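Long-range contact in trp repressor binding protein WrbA (Deinococcus radiodurans, PDB 1YDG), which catalyses the reduction of quinones to quinols by NADH or NADPH, using one bound FMN per subunit of a homotetramer: residues B[12-17]-B[43-48]. Numbering follows the deposited sequence.
Sequences VFYSST and VRETAP. With SO4 (sulfate ion), chain J.
Tyr14 donates a short hydrogen bond from its OH to Glu45 OE2 (2.5 Å), using the syn lone pair of that oxygen. The carboxylate stands at the ring's edge, its plane turned 82° from that of the ring, and a bend at chi2 (58°) directs CD of Glu45 back toward the hydroxyl. The other oxygen, Glu45 OE1, takes the backbone N of Ala47 on its anti side at 2.9 Å, so both oxygens are anchored and the group's rotation is fixed. Trp58 NE1 also binds OE2 and Gln96 NE2 binds OE1. An alanine in place of Glu45 would probably leave the Tyr14 hydroxyl and the Trp58 indole N-H without this shared acceptor. Further back, Val43 N donates to Phe13 O (2.8 Å), while CG2 of Val43 packs on CG1 of Val12 at 3.6 Å and its CB faces Tyr14 CB. A water lies within hydrogen-bonding distance of both Ser15 O and Glu45 OE2. Beyond Tyr14 the chain enters the FMN-binding loop, where a sulfate accepts bonds from Ser15 OG, Ser16 N, and N and OG1 of Thr17, consistent with the phosphate site of a flavodoxin-like fold. The contact thus joins the end of strand 8-13 and the loop after it to the loop that follows strand 37-42, with strand 81-89 pairing beside Val12 and Tyr14, and helices 95-102 and 56-64 packing against Val43 and Tyr14 respectively.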
loop_
_atom_site.group_PDB
_atom_site.type_symbol
_atom_site.label_atom_id
_atom_site.label_comp_id
_atom_site.label_asym_id
_atom_site.label_seq_id
_atom_site.Cartn_x
_atom_site.Cartn_y
_atom_site.Cartn_z
ATOM N N VAL B 12 14.884 9.357 14.146
ATOM C CA VAL B 12 15.780 8.355 13.564
ATOM C C VAL B 12 15.689 8.503 12.045
ATOM O O VAL B 12 14.597 8.389 11.452
ATOM C CB VAL B 12 15.403 6.908 13.968
ATOM C CG1 VAL B 12 16.352 5.902 13.329
ATOM C CG2 VAL B 12 15.407 6.751 15.465
ATOM N N PHE B 13 16.817 8.834 11.428
ATOM C CA PHE B 13 16.843 9.168 10.011
ATOM C C PHE B 13 18.017 8.492 9.331
ATOM O O PHE B 13 19.102 8.335 9.922
ATOM C CB PHE B 13 16.906 10.689 9.803
ATOM C CG PHE B 13 18.267 11.273 10.063
ATOM C CD1 PHE B 13 19.150 11.496 9.011
ATOM C CD2 PHE B 13 18.675 11.541 11.356
ATOM C CE1 PHE B 13 20.403 11.996 9.241
ATOM C CE2 PHE B 13 19.946 12.045 11.603
ATOM C CZ PHE B 13 20.811 12.268 10.552
ATOM N N TYR B 14 17.776 8.030 8.110
ATOM C CA TYR B 14 18.846 7.675 7.202
ATOM C C TYR B 14 19.006 8.791 6.174
ATOM O O TYR B 14 18.013 9.364 5.708
ATOM C CB TYR B 14 18.606 6.340 6.479
ATOM C CG TYR B 14 19.755 6.092 5.546
ATOM C CD1 TYR B 14 21.008 5.781 6.044
ATOM C CD2 TYR B 14 19.629 6.328 4.178
ATOM C CE1 TYR B 14 22.106 5.629 5.189
ATOM C CE2 TYR B 14 20.719 6.203 3.314
ATOM C CZ TYR B 14 21.955 5.847 3.834
ATOM O OH TYR B 14 23.027 5.722 3.009
ATOM N N SER B 15 20.252 9.096 5.822
ATOM C CA SER B 15 20.554 10.066 4.774
ATOM C C SER B 15 21.847 9.659 4.064
ATOM O O SER B 15 22.879 9.446 4.725
ATOM C CB SER B 15 20.694 11.475 5.370
ATOM O OG SER B 15 20.858 12.439 4.336
ATOM N N SER B 16 21.801 9.528 2.732
ATOM C CA SER B 16 23.020 9.380 1.956
ATOM C C SER B 16 23.624 10.752 1.660
ATOM O O SER B 16 24.765 11.035 2.012
ATOM C CB SER B 16 22.760 8.679 0.623
ATOM O OG SER B 16 22.254 7.381 0.802
ATOM N N THR B 17 22.849 11.591 0.982
ATOM C CA THR B 17 23.385 12.800 0.355
ATOM C C THR B 17 22.995 14.100 1.049
ATOM O O THR B 17 23.144 15.179 0.476
ATOM C CB THR B 17 23.020 12.827 -1.149
ATOM O OG1 THR B 17 21.616 12.563 -1.337
ATOM C CG2 THR B 17 23.821 11.764 -1.902
ATOM N N VAL B 43 20.893 6.621 11.168
ATOM C CA VAL B 43 20.890 5.202 10.891
ATOM C C VAL B 43 22.274 4.791 10.369
ATOM O O VAL B 43 22.808 5.382 9.434
ATOM C CB VAL B 43 19.771 4.822 9.863
ATOM C CG1 VAL B 43 19.924 3.392 9.379
ATOM C CG2 VAL B 43 18.375 5.027 10.456
ATOM N N ARG B 44 22.810 3.733 10.952
ATOM C CA ARG B 44 24.087 3.160 10.536
ATOM C C ARG B 44 24.159 2.942 9.031
ATOM O O ARG B 44 23.239 2.383 8.405
ATOM C CB ARG B 44 24.359 1.826 11.239
ATOM C CG ARG B 44 25.744 1.288 10.964
ATOM C CD ARG B 44 25.979 -0.095 11.515
ATOM N NE ARG B 44 26.149 -0.040 12.962
ATOM C CZ ARG B 44 26.717 -0.997 13.699
ATOM N NH1 ARG B 44 27.163 -2.125 13.136
ATOM N NH2 ARG B 44 26.823 -0.834 15.022
ATOM N N GLU B 45 25.280 3.384 8.476
ATOM C CA GLU B 45 25.570 3.250 7.071
ATOM C C GLU B 45 26.135 1.869 6.816
ATOM O O GLU B 45 27.110 1.451 7.444
ATOM C CB GLU B 45 26.569 4.340 6.646
ATOM C CG GLU B 45 26.973 4.283 5.214
ATOM C CD GLU B 45 25.773 4.393 4.300
ATOM O OE1 GLU B 45 25.310 3.343 3.819
ATOM O OE2 GLU B 45 25.274 5.513 4.136
ATOM N N THR B 46 25.513 1.146 5.898
ATOM C CA THR B 46 25.972 -0.182 5.533
ATOM C C THR B 46 26.722 -0.223 4.200
ATOM O O THR B 46 27.403 -1.215 3.912
ATOM C CB THR B 46 24.783 -1.152 5.448
ATOM O OG1 THR B 46 23.854 -0.660 4.482
ATOM C CG2 THR B 46 24.077 -1.251 6.797
ATOM N N ALA B 47 26.584 0.817 3.374
ATOM C CA ALA B 47 27.221 0.818 2.044
ATOM C C ALA B 47 28.720 0.552 2.124
ATOM O O ALA B 47 29.384 1.054 3.028
ATOM C CB ALA B 47 26.975 2.120 1.332
ATOM N N PRO B 48 29.262 -0.235 1.175
ATOM C CA PRO B 48 30.721 -0.391 1.147
ATOM C C PRO B 48 31.391 0.955 0.859
ATOM O O PRO B 48 30.803 1.795 0.167
ATOM C CB PRO B 48 30.974 -1.392 0.006
ATOM C CG PRO B 48 29.640 -1.848 -0.480
ATOM C CD PRO B 48 28.581 -0.977 0.097
HETATM S S SO4 J . 19.239 11.906 1.103
HETATM O O1 SO4 J . 19.951 13.093 0.628
HETATM O O2 SO4 J . 17.975 11.775 0.408
HETATM O O3 SO4 J . 20.097 10.750 0.844
HETATM O O4 SO4 J . 18.947 12.049 2.524
HETATM O O HOH W 1 24.804 7.650 5.799
HETATM O O HOH W 2 22.160 8.290 7.842
#